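Local structure of sugar phosphate isomerase/epimerase (Parabacteroides distasonis, 3OBE) at residues D52-G57 against M214-V219; S94-P99 against G167-S172; K117-I122 against S129-P134; S135-E140 against K146-I151. The protein is probably an isomerase or epimerase of sugars or sugar phosphates with a xylose isomerase-like TIM barrel, its exact substrate not established. All coordinates share one frame; numbering follows the deposited sequence.

Contact 1: D52-G57 against M214-V219. With EOH (ethanol), chain G.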
loop_
_atom_site.group_PDB
_atom_site.type_symbol
_atom_site.label_atom_id
_atom_site.label_comp_id
_atom_site.label_asym_id
_atom_site.label_seq_id
_atom_site.Cartn_x
_atom_site.Cartn_y
_atom_site.Cartn_z
ATOM N N ASP A 52 -9.273 8.851 -1.623
ATOM C CA ASP A 52 -9.179 7.468 -1.283
ATOM C C ASP A 52 -8.305 7.280 -0.045
ATOM O O ASP A 52 -7.330 7.992 0.119
ATOM C CB ASP A 52 -8.528 6.724 -2.429
ATOM C CG ASP A 52 -9.481 6.470 -3.553
ATOM O OD1 ASP A 52 -9.833 7.435 -4.286
ATOM O OD2 ASP A 52 -9.928 5.300 -3.669
ATOM N N LEU A 53 -8.676 6.321 0.783
ATOM C CA LEU A 53 -7.884 5.930 1.949
ATOM C C LEU A 53 -7.452 4.492 1.860
ATOM O O LEU A 53 -8.227 3.616 1.455
ATOM C CB LEU A 53 -8.704 6.114 3.223
ATOM C CG LEU A 53 -9.235 7.531 3.514
ATOM C CD1 LEU A 53 -10.013 7.577 4.884
ATOM C CD2 LEU A 53 -8.143 8.605 3.480
ATOM N N GLU A 54 -6.228 4.258 2.325
ATOM C CA GLU A 54 -5.754 2.912 2.627
ATOM C C GLU A 54 -5.546 2.856 4.126
ATOM O O GLU A 54 -4.834 3.696 4.697
ATOM C CB GLU A 54 -4.457 2.588 1.859
ATOM C CG GLU A 54 -3.897 1.195 2.135
ATOM C CD GLU A 54 -2.620 0.989 1.374
ATOM O OE1 GLU A 54 -1.632 1.627 1.785
ATOM O OE2 GLU A 54 -2.618 0.199 0.370
ATOM N N ILE A 55 -6.281 1.962 4.783
ATOM C CA ILE A 55 -6.289 1.934 6.246
ATOM C C ILE A 55 -5.322 0.853 6.782
ATOM O O ILE A 55 -4.505 0.305 6.033
ATOM C CB ILE A 55 -7.741 1.810 6.786
ATOM C CG1 ILE A 55 -8.379 0.505 6.350
ATOM C CG2 ILE A 55 -8.565 3.084 6.334
ATOM C CD1 ILE A 55 -9.636 0.177 7.110
ATOM N N PHE A 56 -5.407 0.624 8.081
ATOM C CA PHE A 56 -4.551 -0.278 8.803
ATOM C C PHE A 56 -5.318 -0.708 10.047
ATOM O O PHE A 56 -6.350 -0.160 10.369
ATOM C CB PHE A 56 -3.221 0.413 9.144
ATOM C CG PHE A 56 -3.355 1.501 10.153
ATOM C CD1 PHE A 56 -3.739 2.766 9.785
ATOM C CD2 PHE A 56 -3.126 1.238 11.508
ATOM C CE1 PHE A 56 -3.864 3.787 10.747
ATOM C CE2 PHE A 56 -3.263 2.252 12.467
ATOM C CZ PHE A 56 -3.637 3.507 12.077
ATOM N N GLY A 57 -4.768 -1.667 10.782
ATOM C CA GLY A 57 -5.232 -1.909 12.145
ATOM C C GLY A 57 -6.177 -3.090 12.309
ATOM O O GLY A 57 -6.732 -3.301 13.382
HETATM N N MSE A 214 -0.972 -8.974 -6.878
HETATM C CA MSE A 214 -0.316 -7.794 -7.441
HETATM C C MSE A 214 0.582 -7.174 -6.366
HETATM O O MSE A 214 0.691 -7.692 -5.234
HETATM C CB MSE A 214 -1.360 -6.814 -7.988
HETATM C CG MSE A 214 -2.414 -6.336 -6.983
HETATM SE SE MSE A 214 -1.788 -4.854 -5.881
HETATM C CE MSE A 214 -3.457 -4.632 -4.894
ATOM N N PHE A 215 1.293 -6.110 -6.746
ATOM C CA PHE A 215 2.298 -5.490 -5.928
ATOM C C PHE A 215 1.984 -4.007 -5.789
ATOM O O PHE A 215 1.607 -3.328 -6.782
ATOM C CB PHE A 215 3.724 -5.764 -6.457
ATOM C CG PHE A 215 4.133 -7.236 -6.292
ATOM C CD1 PHE A 215 3.688 -8.186 -7.202
ATOM C CD2 PHE A 215 4.825 -7.676 -5.173
ATOM C CE1 PHE A 215 3.967 -9.508 -7.012
ATOM C CE2 PHE A 215 5.125 -9.033 -5.012
ATOM C CZ PHE A 215 4.685 -9.932 -5.906
ATOM N N GLU A 216 2.156 -3.536 -4.562
ATOM C CA GLU A 216 2.064 -2.098 -4.231
ATOM C C GLU A 216 3.481 -1.633 -4.110
ATOM O O GLU A 216 4.137 -1.823 -3.075
ATOM C CB GLU A 216 1.262 -1.903 -2.948
ATOM C CG GLU A 216 1.094 -0.439 -2.452
ATOM C CD GLU A 216 0.153 -0.355 -1.323
ATOM O OE1 GLU A 216 0.520 -0.838 -0.254
ATOM O OE2 GLU A 216 -0.919 0.299 -1.462
ATOM N N LEU A 217 3.979 -1.044 -5.179
ATOM C CA LEU A 217 5.384 -0.678 -5.263
ATOM C C LEU A 217 5.638 0.556 -4.436
ATOM O O LEU A 217 5.081 1.604 -4.707
ATOM C CB LEU A 217 5.825 -0.426 -6.686
ATOM C CG LEU A 217 7.287 -0.033 -6.848
ATOM C CD1 LEU A 217 8.233 -1.100 -6.192
ATOM C CD2 LEU A 217 7.599 0.262 -8.269
ATOM N N ASP A 218 6.475 0.383 -3.429
ATOM C CA ASP A 218 6.960 1.547 -2.640
ATOM C C ASP A 218 8.148 2.172 -3.340
ATOM O O ASP A 218 9.245 1.634 -3.322
ATOM C CB ASP A 218 7.294 1.246 -1.202
ATOM C CG ASP A 218 7.238 2.521 -0.379
ATOM O OD1 ASP A 218 8.096 3.401 -0.690
ATOM O OD2 ASP A 218 6.325 2.666 0.483
ATOM N N VAL A 219 7.893 3.280 -4.045
ATOM C CA VAL A 219 8.933 3.857 -4.869
ATOM C C VAL A 219 10.070 4.397 -4.002
ATOM O O VAL A 219 11.250 4.352 -4.392
ATOM C CB VAL A 219 8.377 4.903 -5.847
ATOM C CG1 VAL A 219 7.447 4.215 -6.824
ATOM C CG2 VAL A 219 7.694 6.088 -5.101
HETATM C C1 EOH G . -7.269 2.006 12.095
HETATM C C2 EOH G . -7.300 3.298 12.859
HETATM O O EOH G . -7.971 2.047 10.879
#
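Inside the TIM barrel, E54 of strand 52-55 and E216 of strand 213-218 reach across from opposite walls and meet carboxylate to carboxylate. E54 CA and E216 CA lie 11.5 Å apart, a span the side chains bridge from opposite directions. Each has CG anti to its own backbone nitrogen (chi1 180° in E54) and an extended chain beyond, so that the carboxylates arrive near the middle. There E54 OE2 approaches E216 OE2 to 2.5 Å, while E54 OE2 stands 3.4 Å from E216 OE1. The carboxylate planes are turned 68° apart. Both acids are buried and bonded elsewhere: E54 OE1 is hydrogen-bonded to H244 NE2 and Q26 NE2, E54 OE2 to S94 OG, and E216 OE1 to H96 NE2. Partners on both oxygens hold the rotation of the E54 carboxylate, whereas E216 is tethered through OE1. Ethanol G, probably from the crystallisation liquor, lies over one face of the F56 ring, its C1 3.9 Å above the plane, and makes a weak hydrogen bond from its O to F56 O. The E54 side chain is about 6 Å from a bound phosphate, as expected for a polar pocket at the C-terminal ends of TIM-barrel strands.

Contact 2: S94-P99 against G167-S172. With PO4 (phosphate ion), chain C; EOH (ethanol), chain H.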
loop_
_atom_site.group_PDB
_atom_site.type_symbol
_atom_site.label_atom_id
_atom_site.label_comp_id
_atom_site.label_asym_id
_atom_site.label_seq_id
_atom_site.Cartn_x
_atom_site.Cartn_y
_atom_site.Cartn_z
ATOM N N SER A 94 -8.351 0.592 0.088
ATOM C CA SER A 94 -7.374 -0.388 0.408
ATOM C C SER A 94 -7.171 -0.520 1.917
ATOM O O SER A 94 -7.659 0.305 2.680
ATOM C CB SER A 94 -6.067 -0.049 -0.327
ATOM O OG SER A 94 -5.091 -1.053 -0.195
ATOM N N SER A 95 -6.424 -1.529 2.314
ATOM C CA SER A 95 -6.184 -1.831 3.697
ATOM C C SER A 95 -4.902 -2.624 3.805
ATOM O O SER A 95 -4.678 -3.539 3.036
ATOM C CB SER A 95 -7.366 -2.635 4.238
ATOM O OG SER A 95 -7.095 -3.099 5.549
ATOM N N HIS A 96 -4.054 -2.213 4.729
ATOM C CA HIS A 96 -2.833 -2.953 5.066
ATOM C C HIS A 96 -3.093 -3.895 6.249
ATOM O O HIS A 96 -3.565 -3.444 7.339
ATOM C CB HIS A 96 -1.747 -1.973 5.495
ATOM C CG HIS A 96 -0.922 -1.445 4.368
ATOM N ND1 HIS A 96 0.308 -0.881 4.573
ATOM C CD2 HIS A 96 -1.115 -1.458 3.022
ATOM C CE1 HIS A 96 0.808 -0.494 3.417
ATOM N NE2 HIS A 96 -0.000 -0.881 2.454
ATOM N N LEU A 97 -2.768 -5.184 6.082
ATOM C CA LEU A 97 -2.921 -6.158 7.145
ATOM C C LEU A 97 -1.914 -7.265 6.986
ATOM O O LEU A 97 -1.544 -7.665 5.871
ATOM C CB LEU A 97 -4.353 -6.733 7.193
ATOM C CG LEU A 97 -4.850 -7.574 6.010
ATOM C CD1 LEU A 97 -6.236 -8.186 6.361
ATOM C CD2 LEU A 97 -4.961 -6.788 4.722
ATOM N N THR A 98 -1.503 -7.793 8.132
ATOM C CA THR A 98 -0.504 -8.857 8.207
ATOM C C THR A 98 -1.008 -9.917 9.191
ATOM O O THR A 98 -1.452 -9.568 10.289
ATOM C CB THR A 98 0.817 -8.278 8.767
ATOM O OG1 THR A 98 1.279 -7.201 7.913
ATOM C CG2 THR A 98 1.899 -9.372 8.999
ATOM N N PRO A 99 -0.973 -11.224 8.812
ATOM C CA PRO A 99 -1.337 -12.228 9.800
ATOM C C PRO A 99 -0.489 -12.186 11.071
ATOM O O PRO A 99 0.678 -11.861 11.014
ATOM C CB PRO A 99 -1.094 -13.555 9.047
ATOM C CG PRO A 99 -1.126 -13.179 7.573
ATOM C CD PRO A 99 -0.525 -11.839 7.560
ATOM N N GLY A 167 -2.547 -7.778 -2.677
ATOM C CA GLY A 167 -1.254 -7.241 -3.054
ATOM C C GLY A 167 -0.225 -7.282 -1.928
ATOM O O GLY A 167 -0.579 -7.491 -0.775
ATOM N N TYR A 168 1.016 -7.013 -2.308
ATOM C CA TYR A 168 2.176 -7.038 -1.417
ATOM C C TYR A 168 2.933 -5.714 -1.520
ATOM O O TYR A 168 3.275 -5.276 -2.621
ATOM C CB TYR A 168 3.115 -8.197 -1.741
ATOM C CG TYR A 168 4.273 -8.257 -0.807
ATOM C CD1 TYR A 168 4.088 -8.711 0.477
ATOM C CD2 TYR A 168 5.528 -7.713 -1.149
ATOM C CE1 TYR A 168 5.105 -8.723 1.361
ATOM C CE2 TYR A 168 6.544 -7.703 -0.254
ATOM C CZ TYR A 168 6.335 -8.236 0.998
ATOM O OH TYR A 168 7.356 -8.294 1.933
ATOM N N HIS A 169 3.176 -5.091 -0.371
ATOM C CA HIS A 169 3.845 -3.788 -0.265
ATOM C C HIS A 169 5.236 -3.984 0.276
ATOM O O HIS A 169 5.416 -4.534 1.385
ATOM C CB HIS A 169 3.041 -2.868 0.646
ATOM C CG HIS A 169 3.717 -1.580 0.954
ATOM N ND1 HIS A 169 3.829 -1.115 2.237
ATOM C CD2 HIS A 169 4.277 -0.637 0.151
ATOM C CE1 HIS A 169 4.468 0.049 2.227
ATOM N NE2 HIS A 169 4.761 0.366 0.974
ATOM N N ASN A 170 6.219 -3.588 -0.515
ATOM C CA ASN A 170 7.605 -3.708 -0.180
ATOM C C ASN A 170 8.121 -2.536 0.678
ATOM O O ASN A 170 7.570 -1.432 0.660
ATOM C CB ASN A 170 8.527 -3.731 -1.431
ATOM C CG ASN A 170 8.433 -2.473 -2.226
ATOM O OD1 ASN A 170 7.449 -2.260 -2.933
ATOM N ND2 ASN A 170 9.437 -1.614 -2.122
ATOM N N HIS A 171 9.251 -2.767 1.359
ATOM C CA HIS A 171 10.098 -1.678 1.859
ATOM C C HIS A 171 11.446 -1.862 1.154
ATOM O O HIS A 171 11.433 -2.000 -0.058
ATOM C CB HIS A 171 10.139 -1.698 3.366
ATOM C CG HIS A 171 8.781 -1.439 3.958
ATOM N ND1 HIS A 171 7.769 -2.378 3.910
ATOM C CD2 HIS A 171 8.243 -0.318 4.501
ATOM C CE1 HIS A 171 6.674 -1.845 4.447
ATOM N NE2 HIS A 171 6.929 -0.597 4.797
ATOM N N SER A 172 12.572 -1.879 1.859
ATOM C CA SER A 172 13.878 -1.948 1.169
ATOM C C SER A 172 14.474 -3.342 1.175
ATOM O O SER A 172 15.288 -3.653 0.303
ATOM C CB SER A 172 14.876 -0.956 1.748
ATOM O OG SER A 172 14.401 0.364 1.647
HETATM P P PO4 C . 3.909 1.026 6.117
HETATM O O1 PO4 C . 3.637 2.041 7.234
HETATM O O2 PO4 C . 5.283 1.314 5.600
HETATM O O3 PO4 C . 2.839 1.383 5.042
HETATM O O4 PO4 C . 3.676 -0.382 6.546
HETATM C C1 EOH H . 0.382 0.250 7.915
HETATM C C2 EOH H . 0.630 -0.135 9.381
HETATM O O EOH H . 0.961 -0.692 7.000
#
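H96 meets H169 ring to ring, and its side chain can be followed outward atom by atom. At the root, H96 CB already lies 3.4 Å from the oxygen of ethanol H. The chi1 of -88° sets CG anti to the carbonyl carbon and swings the ring in toward H169. H96 CG is 3.3 Å from the same ethanol oxygen, and from the next atom, H96 ND1, the ring donates to it at 2.5 Å, at the ring edge and in its plane, with an N-H...O angle of 160°. CE1 is shared between two neighbours: H96 CE1 sits 3.2 Å from phosphate O3 and 3.3 Å from H169 ND1. The far nitrogen, NE2, turns back into the barrel to E216 OE1, so both nitrogens of H96 have partners. The H96 ring lies obliquely to that of H169, centroids 5.0 Å apart and planes at 36°. H169 in turn is held through NE2 by D218 OD2, with H169 CE1 3.5 Å from phosphate O3. H171 completes the cluster by donating from NE2 to phosphate O2 at 2.6 Å. The phosphate and ethanol probably come from the crystallisation liquor, though they may mark a pocket. Histidines and acids gathered at the C-terminal ends of parallel strands are consistent with the active-site mouth of a xylose isomerase-like TIM barrel.

Contact 3: K117-I122 against S129-P134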
loop_
_atom_site.group_PDB
_atom_site.type_symbol
_atom_site.label_atom_id
_atom_site.label_comp_id
_atom_site.label_asym_id
_atom_site.label_seq_id
_atom_site.Cartn_x
_atom_site.Cartn_y
_atom_site.Cartn_z
ATOM N N LYS A 117 -9.421 -15.723 4.683
ATOM C CA LYS A 117 -10.865 -15.904 4.451
ATOM C C LYS A 117 -11.656 -14.955 5.368
ATOM O O LYS A 117 -12.562 -14.219 4.929
ATOM C CB LYS A 117 -11.290 -17.361 4.648
ATOM C CG LYS A 117 -10.888 -18.289 3.570
ATOM C CD LYS A 117 -11.217 -19.730 3.974
ATOM C CE LYS A 117 -10.907 -20.728 2.861
ATOM N NZ LYS A 117 -11.507 -22.059 3.183
ATOM N N LYS A 118 -11.332 -14.956 6.651
ATOM C CA LYS A 118 -12.070 -14.109 7.564
ATOM C C LYS A 118 -11.854 -12.642 7.257
ATOM O O LYS A 118 -12.824 -11.825 7.231
ATOM C CB LYS A 118 -11.692 -14.428 9.022
ATOM C CG LYS A 118 -12.324 -13.491 10.000
ATOM C CD LYS A 118 -12.108 -13.940 11.453
ATOM C CE LYS A 118 -12.866 -13.041 12.433
ATOM N NZ LYS A 118 -14.324 -13.038 12.157
ATOM N N ALA A 119 -10.593 -12.288 6.978
ATOM C CA ALA A 119 -10.272 -10.911 6.658
ATOM C C ALA A 119 -11.021 -10.458 5.405
ATOM O O ALA A 119 -11.479 -9.323 5.367
ATOM C CB ALA A 119 -8.767 -10.696 6.479
ATOM N N THR A 120 -11.168 -11.345 4.413
ATOM C CA THR A 120 -11.857 -10.981 3.165
ATOM C C THR A 120 -13.334 -10.696 3.451
ATOM O O THR A 120 -13.880 -9.703 2.956
ATOM C CB THR A 120 -11.710 -12.087 2.120
ATOM O OG1 THR A 120 -10.297 -12.255 1.822
ATOM C CG2 THR A 120 -12.549 -11.788 0.860
ATOM N N ASP A 121 -13.957 -11.532 4.276
ATOM C CA ASP A 121 -15.378 -11.339 4.618
ATOM C C ASP A 121 -15.583 -9.934 5.230
ATOM O O ASP A 121 -16.538 -9.204 4.916
ATOM C CB ASP A 121 -15.850 -12.438 5.553
ATOM C CG ASP A 121 -16.013 -13.796 4.853
ATOM O OD1 ASP A 121 -16.086 -13.870 3.606
ATOM O OD2 ASP A 121 -16.066 -14.793 5.579
ATOM N N ILE A 122 -14.677 -9.553 6.121
ATOM C CA ILE A 122 -14.761 -8.248 6.814
ATOM C C ILE A 122 -14.488 -7.118 5.843
ATOM O O ILE A 122 -15.172 -6.107 5.855
ATOM C CB ILE A 122 -13.774 -8.185 7.992
ATOM C CG1 ILE A 122 -14.182 -9.179 9.094
ATOM C CG2 ILE A 122 -13.586 -6.731 8.535
ATOM C CD1 ILE A 122 -15.460 -8.819 9.831
ATOM N N SER A 129 -11.360 -2.191 -2.505
ATOM C CA SER A 129 -10.920 -2.816 -3.730
ATOM C C SER A 129 -9.676 -3.691 -3.572
ATOM O O SER A 129 -9.490 -4.615 -4.363
ATOM C CB SER A 129 -10.627 -1.782 -4.802
ATOM O OG SER A 129 -11.847 -1.131 -5.117
ATOM N N CYS A 130 -8.822 -3.353 -2.620
ATOM C CA CYS A 130 -7.562 -4.016 -2.441
ATOM C C CYS A 130 -7.306 -4.392 -0.972
ATOM O O CYS A 130 -7.673 -3.663 -0.062
ATOM C CB CYS A 130 -6.413 -3.111 -2.888
ATOM S SG CYS A 130 -6.652 -2.467 -4.570
HETATM N N MSE A 131 -6.603 -5.491 -0.780
HETATM C CA MSE A 131 -6.086 -5.882 0.577
HETATM C C MSE A 131 -4.619 -6.174 0.397
HETATM O O MSE A 131 -4.259 -6.945 -0.487
HETATM C CB MSE A 131 -6.825 -7.101 1.079
HETATM C CG MSE A 131 -8.250 -6.864 1.494
HETATM SE SE MSE A 131 -9.298 -8.527 1.567
HETATM C CE MSE A 131 -8.336 -9.410 3.008
ATOM N N VAL A 132 -3.763 -5.564 1.210
ATOM C CA VAL A 132 -2.330 -5.575 0.953
ATOM C C VAL A 132 -1.582 -5.961 2.221
ATOM O O VAL A 132 -1.833 -5.382 3.295
ATOM C CB VAL A 132 -1.880 -4.194 0.491
ATOM C CG1 VAL A 132 -0.279 -4.044 0.424
ATOM C CG2 VAL A 132 -2.507 -3.917 -0.866
ATOM N N GLN A 133 -0.667 -6.918 2.091
ATOM C CA GLN A 133 0.266 -7.252 3.135
ATOM C C GLN A 133 1.528 -6.435 2.986
ATOM O O GLN A 133 2.163 -6.514 1.949
ATOM C CB GLN A 133 0.624 -8.730 3.139
ATOM C CG GLN A 133 1.640 -9.099 4.261
ATOM C CD GLN A 133 1.729 -10.568 4.546
ATOM O OE1 GLN A 133 0.755 -11.306 4.395
ATOM N NE2 GLN A 133 2.904 -11.021 5.001
ATOM N N PRO A 134 1.924 -5.703 4.056
ATOM C CA PRO A 134 3.103 -4.816 3.928
ATOM C C PRO A 134 4.296 -5.295 4.741
ATOM O O PRO A 134 5.197 -4.514 5.066
ATOM C CB PRO A 134 2.559 -3.510 4.512
ATOM C CG PRO A 134 1.730 -3.987 5.677
ATOM C CD PRO A 134 1.031 -5.261 5.151
#
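The selenomethionine M131 has CG anti to the carbonyl carbon (chi1 -72°) and its chain bends at chi3 (65°), the turn about the CG-SE bond, which brings the terminal methyl against the backbone and side chains of A119 and T120. On the helix side, T120 holds OG1 anti to its carbonyl carbon (chi1 -61°), facing the selenium end of M131. The two side chains cross at about a right angle. M131 CE touches A119 CB at 3.7 Å and lies equally close, 3.7 Å, to T120 OG1. M131 CE also lies 3.7 Å from T120 N, and M131 SE is 3.9 Å from T120 CA. These are van der Waals contacts; the hydroxyl of T120 is bonded to W116 O one turn back, leaving its flank against the selenomethionine. Helix 109-126 connects parallel strands 91-95 and 130-133, so the contact packs the helix of a beta-alpha-beta crossover onto its following strand, at the interface between the barrel strands and the surrounding helices. T120 CA and M131 CA are 8.1 Å apart, a gap largely bridged by the M131 side chain. W116 and H123 of the same helix also touch M131, while T159 of helix 142-160 packs against both M131 and T120.

Contact 4: S135-E140 against K146-I151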
loop_
_atom_site.group_PDB
_atom_site.type_symbol
_atom_site.label_atom_id
_atom_site.label_comp_id
_atom_site.label_asym_id
_atom_site.label_seq_id
_atom_site.Cartn_x
_atom_site.Cartn_y
_atom_site.Cartn_z
ATOM N N SER A 135 4.313 -6.570 5.063
ATOM C CA SER A 135 5.258 -7.132 6.047
ATOM C C SER A 135 5.965 -8.331 5.424
ATOM O O SER A 135 5.332 -9.293 4.980
ATOM C CB SER A 135 4.491 -7.574 7.269
ATOM O OG SER A 135 3.838 -6.471 7.851
ATOM N N LEU A 136 7.286 -8.227 5.373
ATOM C CA LEU A 136 8.176 -9.240 4.802
ATOM C C LEU A 136 8.430 -10.374 5.763
ATOM O O LEU A 136 8.937 -10.134 6.863
ATOM C CB LEU A 136 9.534 -8.583 4.458
ATOM C CG LEU A 136 10.613 -9.447 3.760
ATOM C CD1 LEU A 136 10.165 -10.049 2.443
ATOM C CD2 LEU A 136 11.821 -8.537 3.490
ATOM N N PRO A 137 8.108 -11.617 5.364
ATOM C CA PRO A 137 8.511 -12.756 6.200
ATOM C C PRO A 137 10.019 -12.976 6.224
ATOM O O PRO A 137 10.775 -12.355 5.458
ATOM C CB PRO A 137 7.786 -13.941 5.538
ATOM C CG PRO A 137 6.603 -13.342 4.815
ATOM C CD PRO A 137 7.224 -12.059 4.276
ATOM N N ARG A 138 10.455 -13.860 7.112
ATOM C CA ARG A 138 11.828 -14.267 7.097
ATOM C C ARG A 138 12.197 -14.953 5.801
ATOM O O ARG A 138 11.675 -16.006 5.503
ATOM C CB ARG A 138 12.115 -15.189 8.288
ATOM C CG ARG A 138 13.607 -15.507 8.396
ATOM C CD ARG A 138 14.050 -16.224 9.694
ATOM N NE ARG A 138 13.855 -15.369 10.862
ATOM C CZ ARG A 138 14.669 -14.407 11.265
ATOM N NH1 ARG A 138 15.816 -14.142 10.610
ATOM N NH2 ARG A 138 14.344 -13.710 12.346
ATOM N N ILE A 139 13.131 -14.369 5.057
ATOM C CA ILE A 139 13.576 -14.974 3.809
ATOM C C ILE A 139 15.065 -15.082 3.810
ATOM O O ILE A 139 15.747 -14.057 3.750
ATOM C CB ILE A 139 13.128 -14.128 2.551
ATOM C CG1 ILE A 139 11.640 -13.795 2.584
ATOM C CG2 ILE A 139 13.621 -14.813 1.239
ATOM C CD1 ILE A 139 10.739 -14.870 2.399
ATOM N N GLU A 140 15.564 -16.302 3.947
ATOM C CA GLU A 140 17.007 -16.505 4.007
ATOM C C GLU A 140 17.562 -17.206 2.803
ATOM O O GLU A 140 18.769 -17.155 2.565
ATOM C CB GLU A 140 17.351 -17.220 5.297
ATOM C CG GLU A 140 17.100 -16.223 6.401
ATOM C CD GLU A 140 17.131 -16.755 7.826
ATOM O OE1 GLU A 140 16.848 -17.954 8.064
ATOM O OE2 GLU A 140 17.381 -15.870 8.701
ATOM N N LYS A 146 9.846 -18.957 -2.140
ATOM C CA LYS A 146 8.849 -19.763 -2.839
ATOM C C LYS A 146 7.672 -20.191 -1.971
ATOM O O LYS A 146 6.531 -20.062 -2.387
ATOM C CB LYS A 146 9.505 -20.979 -3.494
ATOM C CG LYS A 146 10.450 -20.610 -4.643
ATOM C CD LYS A 146 11.085 -21.856 -5.245
ATOM C CE LYS A 146 11.539 -21.642 -6.678
ATOM N NZ LYS A 146 11.841 -22.995 -7.310
ATOM N N VAL A 147 7.927 -20.599 -0.739
ATOM C CA VAL A 147 6.855 -20.996 0.153
ATOM C C VAL A 147 5.982 -19.776 0.501
ATOM O O VAL A 147 4.725 -19.877 0.539
ATOM C CB VAL A 147 7.344 -21.701 1.457
ATOM C CG1 VAL A 147 6.109 -22.045 2.372
ATOM C CG2 VAL A 147 8.105 -23.020 1.113
ATOM N N VAL A 148 6.629 -18.655 0.759
ATOM C CA VAL A 148 5.917 -17.425 0.979
ATOM C C VAL A 148 5.061 -17.077 -0.236
ATOM O O VAL A 148 3.893 -16.710 -0.088
ATOM C CB VAL A 148 6.868 -16.237 1.399
ATOM C CG1 VAL A 148 6.116 -14.884 1.321
ATOM C CG2 VAL A 148 7.380 -16.466 2.803
ATOM N N SER A 149 5.624 -17.205 -1.431
ATOM C CA SER A 149 4.857 -16.900 -2.637
ATOM C C SER A 149 3.617 -17.797 -2.766
ATOM O O SER A 149 2.567 -17.324 -3.211
ATOM C CB SER A 149 5.706 -17.003 -3.896
ATOM O OG SER A 149 6.798 -16.114 -3.817
ATOM N N GLU A 150 3.741 -19.072 -2.396
ATOM C CA GLU A 150 2.620 -20.001 -2.463
ATOM C C GLU A 150 1.497 -19.588 -1.528
ATOM O O GLU A 150 0.331 -19.681 -1.882
ATOM C CB GLU A 150 3.053 -21.411 -2.115
ATOM C CG GLU A 150 3.983 -21.983 -3.151
ATOM C CD GLU A 150 4.506 -23.342 -2.830
ATOM O OE1 GLU A 150 3.951 -24.032 -1.941
ATOM O OE2 GLU A 150 5.484 -23.735 -3.550
ATOM N N ILE A 151 1.856 -19.119 -0.341
ATOM C CA ILE A 151 0.907 -18.604 0.644
ATOM C C ILE A 151 0.230 -17.309 0.133
ATOM O O ILE A 151 -0.978 -17.145 0.262
ATOM C CB ILE A 151 1.616 -18.331 1.978
ATOM C CG1 ILE A 151 1.984 -19.684 2.627
ATOM C CG2 ILE A 151 0.713 -17.472 2.871
ATOM C CD1 ILE A 151 3.016 -19.657 3.792
#
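V148 presents a forked end to the loop 135-140, and P137 and I139 each lie at a slant to it. One branch does most of the work: V148 CG2 touches P137 CB at 3.7 Å and I139 CD1 at 3.7 Å, so this one methyl meets both the proline ring and the isoleucine tip, which approach it from the same side. The other branch meets the proline alone of the two, V148 CG1 standing 3.9 Å from P137 CG. The valine's chi1 of 168° explains this division, because it leaves CG2 anti to the carbonyl carbon and turned to the loop. I139 gets there differently. The bond from its CA does not aim at the helix, but the bend at chi2 (-69°) brings CD1 back to the valine. Between these two, R138 points its guanidinium away from the helix and pairs with E140: R138 NH1 donates to E140 OE2 at 3.0 Å in a salt bridge. It approaches from above the carboxylate, 42° out of its plane. Y104 touches both P137 and V148, and F204 of helix 200-207 covers V148 further. The loop leads from strand 130-133 into helix 142-160, and here it folds back over that helix's second turn. With no hydrogen bond between the segments, contact 4 rests on shape and apolar burial, while the charged residues keep to the outer side of the loop.

All four contacts belong to one TIM barrel. Contacts 1 and 2 share its polar heart, their centres 6 Å apart, and two probable carboxylate-histidine hydrogen bonds, from E216 OE1 to H96 NE2 and from D218 OD2 to H169 NE2, join them at 2.8 Å each. Both lie by the phosphate pocket. Contact 3 packs outside the sheet, yet its strand adjoins both strands of contact 2, with probable bonds from V132 N to S95 O and from G167 N to M131 O, each 2.9 Å. Contact 4 continues from the same strand 130-133 toward the rim, centred about 19 Å from contact 1; T98 OG1 and S135 OG, 2.7 Å apart, tie its loop to contact 2.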